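Local coordinates for succinoglycan biosynthesis protein (PDB 2RAD), which binds calcium and belongs to the erythromycin esterase-like family, with a possible role in succinoglycan biosynthesis, though its own reaction is not established, at residues E186-N191 / S243-K248; N214-L219 / T267-P272. All coordinates share one frame; numbering follows the deposited sequence.

In the fold
Interactions 1 and 2 lie in the helical part of the chain between strand 167-172 and strand 301-306, away from the eight-stranded mixed sheet. Their centres are 31 Å apart and their nearest atoms about 19 Å apart, so they do not touch. The segments alternate along the chain: 186-191, 214-219, 243-248, 267-272. Helix 250-268 runs between the two contacts, with its start beside interaction 1 and its end in interaction 2. Helix 223-240 also packs against both. The two contacts therefore tie together helices 178-190, 213-217, 223-240 and 250-268 at separate ends of one bundle, within the erythromycin esterase-like region.

Interaction 1: residues E186-N191 / S243-K248; sequences EYIKAN and SYLNGK
Asn191 and Leu245 bring the two backbones closest, with CA atoms 5.5 Å apart. Segment 186-191 holds the C-terminal end of helix 178-190 and the residue after it. Segment 243-248 belongs to the interhelical loop that joins helix 223-240 to helix 250-268. The contact is thus a helix end packed on a loop, at the end of a helical bundle. Ile188 is the centre of an inverse gamma turn, with Lys189 N bonded to Tyr187 O. Asn191 N also donates to Tyr187 O, at 3.1 Å.

Leu245 is the most covered residue; it packs on Asn191 and Tyr187. The ring of Tyr187 leaves the helix with CG anti to the backbone N (chi1 -165°), which carries its hydroxyl to the loop. The carbonyl oxygen of Leu245 lies at the ring edge, in the plane of the ring. The leucine side chain packs near the same ring, with CD2 4.0 Å from Tyr187 CE2. Leu245 CD2 also meets CB of Asn191, 3.4 Å away, so the one methyl touches both the tyrosine and the residue that follows the helix. Asn246 brings its CB close to the hydroxyl of Tyr187. Ile188 adds a looser apolar contact through CG1, 4.5 Å from Leu245 CD1.

Helices 223-240 and 250-268 also border the contact. Leu238 touches both Ile188 and Leu245, and Phe252 touches both Tyr187 and Leu245. On the exposed side of helix 178-190, Lys189 NZ forms a salt bridge with Glu186 OE2.

A single hydrogen bond joins the segments. Tyr187 OH donates to Leu245 O over 2.6 Å, with a C=O...donor angle of 151° and the hydroxyl oxygen tilted 28° from the carbonyl plane.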
loop_
_atom_site.group_PDB
_atom_site.type_symbol
_atom_site.label_atom_id
_atom_site.label_comp_id
_atom_site.label_asym_id
_atom_site.label_seq_id
_atom_site.Cartn_x
_atom_site.Cartn_y
_atom_site.Cartn_z
ATOM N N GLU A 186 6.568 -23.481 -13.541
ATOM C CA GLU A 186 5.869 -23.576 -14.824
ATOM C C GLU A 186 6.583 -22.855 -15.964
ATOM O O GLU A 186 6.545 -23.309 -17.110
ATOM C CB GLU A 186 4.440 -23.027 -14.710
ATOM C CG GLU A 186 3.410 -24.050 -14.278
ATOM C CD GLU A 186 3.378 -25.263 -15.196
ATOM O OE1 GLU A 186 2.998 -25.115 -16.382
ATOM O OE2 GLU A 186 3.735 -26.369 -14.735
ATOM N N TYR A 187 7.228 -21.731 -15.661
ATOM C CA TYR A 187 7.929 -20.985 -16.696
ATOM C C TYR A 187 9.124 -21.789 -17.171
ATOM O O TYR A 187 9.315 -21.980 -18.375
ATOM C CB TYR A 187 8.425 -19.633 -16.175
ATOM C CG TYR A 187 8.827 -18.684 -17.285
ATOM C CD1 TYR A 187 7.855 -18.083 -18.096
ATOM C CD2 TYR A 187 10.167 -18.433 -17.566
ATOM C CE1 TYR A 187 8.207 -17.257 -19.167
ATOM C CE2 TYR A 187 10.533 -17.606 -18.637
ATOM C CZ TYR A 187 9.546 -17.025 -19.436
ATOM O OH TYR A 187 9.892 -16.251 -20.520
ATOM N N ILE A 188 9.934 -22.247 -16.221
ATOM C CA ILE A 188 11.110 -23.034 -16.547
ATOM C C ILE A 188 10.658 -24.448 -16.850
ATOM O O ILE A 188 11.059 -25.399 -16.184
ATOM C CB ILE A 188 12.105 -23.043 -15.386
ATOM C CG1 ILE A 188 12.467 -21.610 -15.016
ATOM C CG2 ILE A 188 13.358 -23.793 -15.781
ATOM C CD1 ILE A 188 13.419 -21.509 -13.855
ATOM N N LYS A 189 9.793 -24.566 -17.850
ATOM C CA LYS A 189 9.248 -25.844 -18.298
ATOM C C LYS A 189 8.692 -25.571 -19.689
ATOM O O LYS A 189 8.752 -26.417 -20.581
ATOM C CB LYS A 189 8.129 -26.320 -17.364
ATOM C CG LYS A 189 7.660 -27.748 -17.622
ATOM C CD LYS A 189 6.536 -28.151 -16.674
ATOM C CE LYS A 189 7.009 -28.224 -15.220
ATOM N NZ LYS A 189 5.918 -28.595 -14.266
ATOM N N ALA A 190 8.159 -24.367 -19.862
ATOM C CA ALA A 190 7.619 -23.948 -21.143
ATOM C C ALA A 190 8.761 -23.386 -21.980
ATOM O O ALA A 190 8.773 -23.518 -23.205
ATOM C CB ALA A 190 6.556 -22.882 -20.938
ATOM N N ASN A 191 9.733 -22.780 -21.304
ATOM C CA ASN A 191 10.863 -22.161 -21.987
ATOM C C ASN A 191 12.238 -22.797 -21.789
ATOM O O ASN A 191 13.179 -22.452 -22.503
ATOM C CB ASN A 191 10.929 -20.677 -21.614
ATOM C CG ASN A 191 9.602 -19.981 -21.798
ATOM O OD1 ASN A 191 8.649 -20.244 -21.063
ATOM N ND2 ASN A 191 9.524 -19.100 -22.787
ATOM N N SER A 243 19.011 -15.267 -21.810
ATOM C CA SER A 243 19.091 -15.378 -23.257
ATOM C C SER A 243 18.534 -16.700 -23.788
ATOM O O SER A 243 18.568 -16.955 -24.993
ATOM C CB SER A 243 20.551 -15.198 -23.679
ATOM O OG SER A 243 21.417 -15.752 -22.704
ATOM N N TYR A 244 18.016 -17.530 -22.887
ATOM C CA TYR A 244 17.447 -18.814 -23.271
ATOM C C TYR A 244 16.028 -18.942 -22.719
ATOM O O TYR A 244 15.361 -19.960 -22.920
ATOM C CB TYR A 244 18.317 -19.966 -22.742
ATOM C CG TYR A 244 19.797 -19.854 -23.085
ATOM C CD1 TYR A 244 20.241 -19.870 -24.410
ATOM C CD2 TYR A 244 20.755 -19.719 -22.077
ATOM C CE1 TYR A 244 21.607 -19.750 -24.721
ATOM C CE2 TYR A 244 22.116 -19.597 -22.374
ATOM C CZ TYR A 244 22.536 -19.612 -23.695
ATOM O OH TYR A 244 23.878 -19.473 -23.981
ATOM N N LEU A 245 15.568 -17.903 -22.027
ATOM C CA LEU A 245 14.227 -17.906 -21.441
ATOM C C LEU A 245 13.342 -16.758 -21.907
ATOM O O LEU A 245 12.428 -16.354 -21.185
ATOM C CB LEU A 245 14.311 -17.856 -19.911
ATOM C CG LEU A 245 14.618 -19.151 -19.160
ATOM C CD1 LEU A 245 14.778 -18.850 -17.674
ATOM C CD2 LEU A 245 13.494 -20.154 -19.392
ATOM N N ASN A 246 13.598 -16.244 -23.107
ATOM C CA ASN A 246 12.818 -15.131 -23.644
ATOM C C ASN A 246 13.089 -13.877 -22.794
ATOM O O ASN A 246 12.205 -13.053 -22.572
ATOM C CB ASN A 246 11.317 -15.466 -23.624
ATOM C CG ASN A 246 10.644 -15.267 -24.983
ATOM O OD1 ASN A 246 10.803 -14.231 -25.634
ATOM N ND2 ASN A 246 9.877 -16.261 -25.406
ATOM N N GLY A 247 14.329 -13.752 -22.330
ATOM C CA GLY A 247 14.734 -12.630 -21.500
ATOM C C GLY A 247 14.006 -11.305 -21.670
ATOM O O GLY A 247 13.132 -10.960 -20.875
ATOM N N LYS A 248 14.373 -10.557 -22.703
ATOM C CA LYS A 248 13.772 -9.252 -22.976
ATOM C C LYS A 248 12.236 -9.209 -22.982
ATOM O O LYS A 248 11.650 -8.123 -23.087
ATOM C CB LYS A 248 14.289 -8.719 -24.321
ATOM C CG LYS A 248 15.774 -8.371 -24.340
ATOM C CD LYS A 248 16.328 -8.218 -25.769
ATOM C CE LYS A 248 15.712 -7.057 -26.555
ATOM N NZ LYS A 248 14.325 -7.318 -27.025
#

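Interaction 2: residues N214-L219 / T267-P272; sequences NTFESL and TMLATP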
loop_
_atom_site.group_PDB
_atom_site.type_symbol
_atom_site.label_atom_id
_atom_site.label_comp_id
_atom_site.label_asym_id
_atom_site.label_seq_id
_atom_site.Cartn_x
_atom_site.Cartn_y
_atom_site.Cartn_z
ATOM N N ASN A 214 7.236 -16.380 11.017
ATOM C CA ASN A 214 7.657 -17.045 12.231
ATOM C C ASN A 214 8.438 -18.298 11.876
ATOM O O ASN A 214 9.497 -18.554 12.453
ATOM C CB ASN A 214 6.445 -17.364 13.107
ATOM C CG ASN A 214 5.834 -16.107 13.724
ATOM O OD1 ASN A 214 4.878 -16.172 14.501
ATOM N ND2 ASN A 214 6.395 -14.952 13.379
ATOM N N THR A 215 7.937 -19.055 10.902
ATOM C CA THR A 215 8.597 -20.289 10.466
ATOM C C THR A 215 10.021 -20.026 9.957
ATOM O O THR A 215 10.825 -20.947 9.844
ATOM C CB THR A 215 7.778 -21.017 9.354
ATOM O OG1 THR A 215 6.422 -21.189 9.785
ATOM C CG2 THR A 215 8.366 -22.395 9.074
ATOM N N PHE A 216 10.336 -18.771 9.658
ATOM C CA PHE A 216 11.673 -18.442 9.186
ATOM C C PHE A 216 12.488 -17.802 10.316
ATOM O O PHE A 216 13.584 -18.258 10.626
ATOM C CB PHE A 216 11.607 -17.484 7.992
ATOM C CG PHE A 216 12.871 -17.444 7.172
ATOM C CD1 PHE A 216 13.133 -18.428 6.217
ATOM C CD2 PHE A 216 13.803 -16.424 7.354
ATOM C CE1 PHE A 216 14.311 -18.392 5.449
ATOM C CE2 PHE A 216 14.985 -16.378 6.592
ATOM C CZ PHE A 216 15.236 -17.363 5.641
ATOM N N GLU A 217 11.952 -16.756 10.939
ATOM C CA GLU A 217 12.670 -16.077 12.017
ATOM C C GLU A 217 13.145 -17.038 13.091
ATOM O O GLU A 217 14.019 -16.699 13.890
ATOM C CB GLU A 217 11.805 -14.974 12.648
ATOM C CG GLU A 217 11.921 -13.613 11.940
ATOM C CD GLU A 217 13.331 -12.993 12.035
ATOM O OE1 GLU A 217 13.633 -12.048 11.266
ATOM O OE2 GLU A 217 14.134 -13.444 12.885
ATOM N N SER A 218 12.577 -18.239 13.100
ATOM C CA SER A 218 12.961 -19.242 14.080
ATOM C C SER A 218 13.855 -20.338 13.486
ATOM O O SER A 218 13.521 -21.518 13.543
ATOM C CB SER A 218 11.714 -19.861 14.720
ATOM O OG SER A 218 10.933 -20.552 13.766
ATOM N N LEU A 219 14.979 -19.935 12.896
ATOM C CA LEU A 219 15.948 -20.873 12.331
ATOM C C LEU A 219 17.308 -20.513 12.947
ATOM O O LEU A 219 17.374 -20.175 14.130
ATOM C CB LEU A 219 16.011 -20.754 10.802
ATOM C CG LEU A 219 14.805 -21.133 9.930
ATOM C CD1 LEU A 219 15.189 -20.992 8.466
ATOM C CD2 LEU A 219 14.365 -22.553 10.220
ATOM N N THR A 267 15.643 -11.920 2.778
ATOM C CA THR A 267 16.541 -10.834 3.140
ATOM C C THR A 267 16.234 -10.138 4.458
ATOM O O THR A 267 17.104 -10.050 5.316
ATOM C CB THR A 267 16.550 -9.724 2.046
ATOM O OG1 THR A 267 16.953 -10.274 0.788
ATOM C CG2 THR A 267 17.507 -8.591 2.430
HETATM N N MSE A 268 15.015 -9.619 4.611
HETATM C CA MSE A 268 14.671 -8.886 5.830
HETATM C C MSE A 268 14.619 -9.762 7.055
HETATM O O MSE A 268 15.076 -9.359 8.126
HETATM C CB MSE A 268 13.350 -8.127 5.675
HETATM C CG MSE A 268 12.129 -8.977 5.401
HETATM SE SE MSE A 268 10.476 -7.943 5.503
HETATM C CE MSE A 268 9.191 -9.389 5.327
ATOM N N LEU A 269 14.051 -10.953 6.909
ATOM C CA LEU A 269 14.006 -11.877 8.023
ATOM C C LEU A 269 15.369 -12.528 8.020
ATOM O O LEU A 269 15.909 -12.844 6.957
ATOM C CB LEU A 269 12.959 -12.968 7.814
ATOM C CG LEU A 269 11.470 -12.691 7.935
ATOM C CD1 LEU A 269 11.000 -11.861 6.773
ATOM C CD2 LEU A 269 10.738 -14.011 7.942
ATOM N N ALA A 270 15.940 -12.716 9.198
ATOM C CA ALA A 270 17.237 -13.368 9.289
ATOM C C ALA A 270 18.346 -12.663 8.529
ATOM O O ALA A 270 18.628 -12.968 7.368
ATOM C CB ALA A 270 17.125 -14.805 8.806
ATOM N N THR A 271 18.966 -11.730 9.236
ATOM C CA THR A 271 20.090 -10.899 8.803
ATOM C C THR A 271 20.085 -9.903 9.946
ATOM O O THR A 271 21.130 -9.569 10.514
ATOM C CB THR A 271 19.860 -10.170 7.440
ATOM O OG1 THR A 271 20.062 -11.092 6.360
ATOM C CG2 THR A 271 20.849 -9.010 7.275
ATOM N N PRO A 272 18.888 -9.408 10.293
ATOM C CA PRO A 272 18.843 -8.462 11.407
ATOM C C PRO A 272 18.666 -9.276 12.704
ATOM O O PRO A 272 17.654 -9.965 12.887
ATOM C CB PRO A 272 17.635 -7.590 11.065
ATOM C CG PRO A 272 16.722 -8.553 10.378
ATOM C CD PRO A 272 17.655 -9.326 9.482
#
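Phe216 and Glu217 meet Leu269 and Ala270 where two helix ends come together. Phe216 CB lies 3.6 Å from Leu269 CD2; out on the ring, Phe216 CE2 lies 3.5 Å from Ala270 CB. Glu217 reaches across beside them. Its OE1 accepts a hydrogen bond from Ala270 N over 3.2 Å, with an N-H...O angle of 152°. The N-H comes from above the carboxylate plane, 56° out of it. The same oxygen is close to Leu269 CA, and Glu217 CG packs near the leucine side chain, 4.1 Å from Leu269 CG.

The torsions place these groups. A chi1 of -161° turns the ring of Phe216 beside its own carbonyl carbon and out to Ala270. The glutamate chain bends at chi2, which brings its carboxylate over the start of the loop.

Helix 213-217 ends just before Ser218, whose OG bonds to Asn214 O at 2.8 Å and closes back on the last turn. Helix 250-268 gives way at Leu269, the first residue to leave helical angles. Thr271 OG1 then bonds to Ala270 O at 2.6 Å, in the carbonyl plane and on a lone pair.

Farther out, Leu219 CD1 lies over one face of the Phe216 ring, offset toward the rim. Helix 223-240 contributes Tyr227, which touches Phe216 and Leu219, and Glu223, which touches Phe216 and Ala270. The Met268 side chain lies about 11 Å from that of Glu113, a calcium ligand.

The phenylalanine, leucine and alanine are buried, and part of that burial comes from this contact. Glu217 itself is exposed, and its carboxylate gives the main-chain N-H of Ala270 an acceptor just past the end of helix 250-268.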